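Long-range contact in DHHA1 domain protein (Clostridium perfringens, PDB 3KEW), which probably hydrolyses mischarged tRNA(Ala), as a zinc-binding relative of the alanyl-tRNA synthetase editing domain: residues 38-52 with 84-98. Sequence-based numbering, arbitrary orientation.
Sequences AFFPGGGGQMGDLGL and CELDWERRFDGMQQH. With ZN (zinc ion), chain C.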
loop_
_atom_site.group_PDB
_atom_site.type_symbol
_atom_site.label_atom_id
_atom_site.label_comp_id
_atom_site.label_asym_id
_atom_site.label_seq_id
_atom_site.Cartn_x
_atom_site.Cartn_y
_atom_site.Cartn_z
ATOM N N ALA A 38 -4.378 -1.935 13.753
ATOM C CA ALA A 38 -4.705 -1.777 12.342
ATOM C C ALA A 38 -3.970 -0.569 11.753
ATOM O O ALA A 38 -4.198 -0.206 10.604
ATOM C CB ALA A 38 -6.227 -1.633 12.157
ATOM N N PHE A 39 -3.097 0.060 12.548
ATOM C CA PHE A 39 -2.270 1.172 12.063
ATOM C C PHE A 39 -1.078 0.613 11.289
ATOM O O PHE A 39 -0.212 -0.060 11.866
ATOM C CB PHE A 39 -1.794 2.081 13.214
ATOM C CG PHE A 39 -2.899 2.896 13.864
ATOM C CD1 PHE A 39 -3.162 4.200 13.443
ATOM C CD2 PHE A 39 -3.664 2.367 14.899
ATOM C CE1 PHE A 39 -4.192 4.951 14.018
ATOM C CE2 PHE A 39 -4.686 3.117 15.498
ATOM C CZ PHE A 39 -4.954 4.411 15.050
ATOM N N PHE A 40 -1.056 0.872 9.977
ATOM C CA PHE A 40 0.065 0.505 9.101
ATOM C C PHE A 40 1.221 1.438 9.446
ATOM O O PHE A 40 1.008 2.659 9.535
ATOM C CB PHE A 40 -0.354 0.683 7.633
ATOM C CG PHE A 40 0.609 0.101 6.616
ATOM C CD1 PHE A 40 1.000 0.856 5.504
ATOM C CD2 PHE A 40 1.093 -1.199 6.741
ATOM C CE1 PHE A 40 1.866 0.326 4.540
ATOM C CE2 PHE A 40 1.963 -1.738 5.790
ATOM C CZ PHE A 40 2.345 -0.976 4.676
ATOM N N PRO A 41 2.419 0.875 9.717
ATOM C CA PRO A 41 3.630 1.687 9.952
ATOM C C PRO A 41 4.293 2.251 8.676
ATOM O O PRO A 41 5.118 3.177 8.761
ATOM C CB PRO A 41 4.578 0.703 10.654
ATOM C CG PRO A 41 4.169 -0.645 10.147
ATOM C CD PRO A 41 2.690 -0.570 9.866
ATOM N N GLY A 42 3.916 1.709 7.519
ATOM C CA GLY A 42 4.595 1.993 6.259
ATOM C C GLY A 42 5.236 0.732 5.714
ATOM O O GLY A 42 5.506 -0.197 6.475
ATOM N N GLY A 43 5.481 0.691 4.403
ATOM C CA GLY A 43 6.071 -0.487 3.755
ATOM C C GLY A 43 5.850 -0.544 2.252
ATOM O O GLY A 43 4.803 -0.138 1.753
ATOM N N GLY A 44 6.846 -1.044 1.526
ATOM C CA GLY A 44 6.796 -1.129 0.059
ATOM C C GLY A 44 6.643 0.192 -0.697
ATOM O O GLY A 44 6.200 0.196 -1.851
ATOM N N GLY A 45 7.012 1.303 -0.055
ATOM C CA GLY A 45 6.865 2.627 -0.642
ATOM C C GLY A 45 5.652 3.397 -0.139
ATOM O O GLY A 45 5.514 4.599 -0.386
ATOM N N GLN A 46 4.774 2.699 0.579
ATOM C CA GLN A 46 3.515 3.258 1.024
ATOM C C GLN A 46 3.679 3.840 2.416
ATOM O O GLN A 46 4.320 3.227 3.272
ATOM C CB GLN A 46 2.461 2.154 1.021
ATOM C CG GLN A 46 1.052 2.545 1.413
ATOM C CD GLN A 46 0.102 1.405 1.150
ATOM O OE1 GLN A 46 0.495 0.383 0.563
ATOM N NE2 GLN A 46 -1.153 1.556 1.585
ATOM N N MET A 47 3.099 5.021 2.622
ATOM C CA MET A 47 3.130 5.730 3.901
ATOM C C MET A 47 2.310 5.046 4.991
ATOM O O MET A 47 1.422 4.243 4.701
ATOM C CB MET A 47 2.636 7.165 3.717
ATOM C CG MET A 47 3.755 8.198 3.620
ATOM S SD MET A 47 3.144 9.897 3.487
ATOM C CE MET A 47 4.400 10.782 4.427
ATOM N N GLY A 48 2.617 5.374 6.244
ATOM C CA GLY A 48 1.919 4.818 7.393
ATOM C C GLY A 48 0.674 5.585 7.790
ATOM O O GLY A 48 0.408 6.663 7.248
ATOM N N ASP A 49 -0.069 5.041 8.760
ATOM C CA ASP A 49 -1.362 5.598 9.175
ATOM C C ASP A 49 -1.297 6.712 10.224
ATOM O O ASP A 49 -0.278 6.912 10.881
ATOM C CB ASP A 49 -2.296 4.480 9.661
ATOM C CG ASP A 49 -2.848 3.636 8.513
ATOM O OD1 ASP A 49 -3.107 4.209 7.429
ATOM O OD2 ASP A 49 -3.031 2.409 8.694
ATOM N N LEU A 50 -2.406 7.440 10.338
ATOM C CA LEU A 50 -2.649 8.407 11.408
ATOM C C LEU A 50 -4.032 8.092 11.959
ATOM O O LEU A 50 -4.693 7.168 11.477
ATOM C CB LEU A 50 -2.618 9.850 10.877
ATOM C CG LEU A 50 -1.359 10.423 10.220
ATOM C CD1 LEU A 50 -1.583 11.893 9.871
ATOM C CD2 LEU A 50 -0.132 10.266 11.103
ATOM N N GLY A 51 -4.480 8.855 12.953
ATOM C CA GLY A 51 -5.814 8.650 13.504
ATOM C C GLY A 51 -5.908 8.920 14.990
ATOM O O GLY A 51 -5.273 9.847 15.496
ATOM N N LEU A 52 -6.718 8.116 15.683
ATOM C CA LEU A 52 -6.977 8.313 17.114
ATOM C C LEU A 52 -6.887 7.009 17.889
ATOM O O LEU A 52 -7.355 5.971 17.427
ATOM C CB LEU A 52 -8.368 8.912 17.347
ATOM C CG LEU A 52 -8.806 10.245 16.741
ATOM C CD1 LEU A 52 -10.313 10.388 16.895
ATOM C CD2 LEU A 52 -8.090 11.414 17.399
ATOM N N CYS A 84 -10.041 2.651 19.073
ATOM C CA CYS A 84 -8.999 3.099 18.155
ATOM C C CYS A 84 -9.539 3.190 16.736
ATOM O O CYS A 84 -10.106 2.219 16.226
ATOM C CB CYS A 84 -7.815 2.145 18.185
ATOM S SG CYS A 84 -7.170 1.762 19.820
ATOM N N GLU A 85 -9.356 4.347 16.099
ATOM C CA GLU A 85 -9.847 4.544 14.736
ATOM C C GLU A 85 -8.836 5.183 13.788
ATOM O O GLU A 85 -8.161 6.157 14.132
ATOM C CB GLU A 85 -11.184 5.296 14.716
ATOM C CG GLU A 85 -11.385 6.314 15.819
ATOM C CD GLU A 85 -12.855 6.617 16.066
ATOM O OE1 GLU A 85 -13.636 5.664 16.275
ATOM O OE2 GLU A 85 -13.227 7.810 16.062
ATOM N N LEU A 86 -8.738 4.609 12.594
ATOM C CA LEU A 86 -7.839 5.111 11.562
ATOM C C LEU A 86 -8.414 6.369 10.926
ATOM O O LEU A 86 -9.633 6.555 10.866
ATOM C CB LEU A 86 -7.599 4.053 10.474
ATOM C CG LEU A 86 -7.049 2.660 10.801
ATOM C CD1 LEU A 86 -6.929 1.805 9.546
ATOM C CD2 LEU A 86 -5.722 2.716 11.480
ATOM N N ASP A 87 -7.521 7.244 10.476
ATOM C CA ASP A 87 -7.850 8.247 9.468
ATOM C C ASP A 87 -8.012 7.422 8.192
ATOM O O ASP A 87 -7.030 7.043 7.559
ATOM C CB ASP A 87 -6.675 9.231 9.355
ATOM C CG ASP A 87 -6.924 10.387 8.379
ATOM O OD1 ASP A 87 -7.909 10.397 7.605
ATOM O OD2 ASP A 87 -6.080 11.306 8.391
ATOM N N TRP A 88 -9.261 7.104 7.854
ATOM C CA TRP A 88 -9.544 6.204 6.734
ATOM C C TRP A 88 -9.292 6.834 5.357
ATOM O O TRP A 88 -8.937 6.135 4.411
ATOM C CB TRP A 88 -10.960 5.606 6.802
ATOM C CG TRP A 88 -11.163 4.592 5.694
ATOM C CD1 TRP A 88 -11.952 4.726 4.588
ATOM C CD2 TRP A 88 -10.493 3.332 5.558
ATOM N NE1 TRP A 88 -11.831 3.615 3.784
ATOM C CE2 TRP A 88 -10.946 2.744 4.360
ATOM C CE3 TRP A 88 -9.562 2.632 6.344
ATOM C CZ2 TRP A 88 -10.498 1.499 3.928
ATOM C CZ3 TRP A 88 -9.130 1.394 5.915
ATOM C CH2 TRP A 88 -9.596 0.840 4.728
ATOM N N GLU A 89 -9.479 8.145 5.253
ATOM C CA GLU A 89 -9.236 8.863 4.006
ATOM C C GLU A 89 -7.769 8.758 3.581
ATOM O O GLU A 89 -7.479 8.450 2.428
ATOM C CB GLU A 89 -9.695 10.326 4.121
ATOM C CG GLU A 89 -11.083 10.599 3.521
ATOM C CD GLU A 89 -12.187 9.687 4.063
ATOM O OE1 GLU A 89 -12.619 9.882 5.221
ATOM O OE2 GLU A 89 -12.635 8.782 3.320
ATOM N N ARG A 90 -6.863 8.974 4.532
ATOM C CA ARG A 90 -5.434 8.825 4.312
ATOM C C ARG A 90 -5.072 7.387 3.936
ATOM O O ARG A 90 -4.290 7.161 3.015
ATOM C CB ARG A 90 -4.679 9.221 5.573
ATOM C CG ARG A 90 -3.171 9.150 5.458
ATOM C CD ARG A 90 -2.522 9.334 6.820
ATOM N NE ARG A 90 -1.111 8.949 6.804
ATOM C CZ ARG A 90 -0.105 9.786 6.570
ATOM N NH1 ARG A 90 -0.335 11.075 6.339
ATOM N NH2 ARG A 90 1.138 9.330 6.573
ATOM N N ARG A 91 -5.638 6.436 4.675
ATOM C CA ARG A 91 -5.402 5.007 4.480
ATOM C C ARG A 91 -5.741 4.629 3.060
ATOM O O ARG A 91 -4.912 4.073 2.343
ATOM C CB ARG A 91 -6.362 4.213 5.364
ATOM C CG ARG A 91 -5.794 3.139 6.185
ATOM C CD ARG A 91 -4.906 2.124 5.500
ATOM N NE ARG A 91 -4.507 1.226 6.574
ATOM C CZ ARG A 91 -5.016 0.016 6.768
ATOM N NH1 ARG A 91 -5.879 -0.499 5.907
ATOM N NH2 ARG A 91 -4.626 -0.699 7.805
ATOM N N PHE A 92 -6.992 4.900 2.698
ATOM C CA PHE A 92 -7.575 4.456 1.439
ATOM C C PHE A 92 -6.897 5.132 0.246
ATOM O O PHE A 92 -6.673 4.495 -0.790
ATOM C CB PHE A 92 -9.094 4.692 1.441
ATOM C CG PHE A 92 -9.831 3.911 0.384
ATOM C CD1 PHE A 92 -9.703 2.524 0.311
ATOM C CD2 PHE A 92 -10.647 4.560 -0.541
ATOM C CE1 PHE A 92 -10.372 1.788 -0.669
ATOM C CE2 PHE A 92 -11.322 3.835 -1.525
ATOM C CZ PHE A 92 -11.182 2.441 -1.585
ATOM N N ASP A 93 -6.560 6.411 0.402
ATOM C CA ASP A 93 -5.802 7.144 -0.621
ATOM C C ASP A 93 -4.520 6.401 -0.994
ATOM O O ASP A 93 -4.283 6.129 -2.167
ATOM C CB ASP A 93 -5.472 8.569 -0.160
ATOM C CG ASP A 93 -4.562 9.302 -1.135
ATOM O OD1 ASP A 93 -4.913 9.384 -2.329
ATOM O OD2 ASP A 93 -3.492 9.791 -0.706
ATOM N N GLY A 94 -3.726 6.048 0.018
ATOM C CA GLY A 94 -2.498 5.277 -0.170
ATOM C C GLY A 94 -2.731 3.886 -0.732
ATOM O O GLY A 94 -1.941 3.418 -1.545
ATOM N N MET A 95 -3.811 3.232 -0.301
ATOM C CA MET A 95 -4.205 1.928 -0.856
ATOM C C MET A 95 -4.446 2.022 -2.374
ATOM O O MET A 95 -3.950 1.185 -3.138
ATOM C CB MET A 95 -5.454 1.368 -0.144
ATOM C CG MET A 95 -5.260 0.927 1.342
ATOM S SD MET A 95 -6.758 0.528 2.276
ATOM C CE MET A 95 -7.125 -1.064 1.528
ATOM N N GLN A 96 -5.196 3.047 -2.794
ATOM C CA GLN A 96 -5.525 3.280 -4.217
ATOM C C GLN A 96 -4.307 3.614 -5.083
ATOM O O GLN A 96 -4.154 3.060 -6.180
ATOM C CB GLN A 96 -6.596 4.377 -4.373
ATOM C CG GLN A 96 -7.976 3.971 -3.881
ATOM C CD GLN A 96 -8.988 5.087 -3.968
ATOM O OE1 GLN A 96 -8.755 6.197 -3.487
ATOM N NE2 GLN A 96 -10.132 4.794 -4.562
ATOM N N GLN A 97 -3.432 4.501 -4.598
ATOM C CA GLN A 97 -2.215 4.870 -5.361
ATOM C C GLN A 97 -1.263 3.711 -5.568
ATOM O O GLN A 97 -0.623 3.617 -6.615
ATOM C CB GLN A 97 -1.446 6.027 -4.720
ATOM C CG GLN A 97 -2.264 7.255 -4.379
ATOM C CD GLN A 97 -3.364 7.580 -5.383
ATOM O OE1 GLN A 97 -3.106 7.778 -6.576
ATOM N NE2 GLN A 97 -4.603 7.663 -4.890
ATOM N N HIS A 98 -1.170 2.832 -4.568
ATOM C CA HIS A 98 -0.263 1.690 -4.636
ATOM C C HIS A 98 -0.776 0.631 -5.610
ATOM O O HIS A 98 -0.020 0.155 -6.456
ATOM C CB HIS A 98 -0.043 1.089 -3.242
ATOM C CG HIS A 98 1.196 0.253 -3.124
ATOM N ND1 HIS A 98 1.818 0.032 -1.915
ATOM C CD2 HIS A 98 1.932 -0.410 -4.051
ATOM C CE1 HIS A 98 2.876 -0.738 -2.100
ATOM N NE2 HIS A 98 2.968 -1.019 -3.387
HETATM ZN ZN ZN C . 4.154 -2.753 -4.382
HETATM O O HOH W 1 6.070 -1.927 -3.174
HETATM O O HOH W 2 -2.183 3.458 2.681
HETATM O O HOH W 3 -4.345 6.694 8.014
HETATM O O HOH W 4 5.566 -4.309 -5.147
HETATM O O HOH W 5 5.082 -1.696 -6.228
#
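Arg91 reaches from the first turn of helix 88-112 into the loop of residues 38-50, bent at chi2 (-51°) so that its chain runs along the Asp49 carboxylate. Its CB lies 3.9 Å from Asp49 OD1, and CG and CD pass the same oxygen more closely. Arg91 NE donates to the syn lone pair of Asp49 OD2 (2.8 Å), the hydrogen bond of a salt bridge whose carboxylate and guanidinium planes lie 20° apart. At the tip, NH2 adds a weak bond to Ala38 O, while Leu86 CD1 lies over one guanidinium face. Asp49 OD2 also accepts Phe40 N from above the carboxylate plane, which helps fix its rotation. Arg90, extended from CG to NE, grips Gly48 O side-on through NE and NH2, with Leu50 CG over one face of its guanidinium. Strands 51-53 and 82-86 are antiparallel neighbours in a closed six-stranded barrel; Leu52 and Glu85 exchange two backbone bonds, and just past the strands Leu50 O accepts from Asp87 N (3.0 Å), the helix N-cap. Leu86 CD2 sits over the centre of the Phe39 ring, a CH-pi contact 3.6 Å from the centroid. Two turns further along the helix, His98 ND1 donates to OE1 of Gln46 (2.8 Å), which closes the type I' turn begun at Gly43, from above the amide plane. This second-shell bond probably helps orient the imidazole whose NE2 binds zinc (2.3 Å), alongside His102 and Cys195; Gly44 O accepts from a water on the same metal.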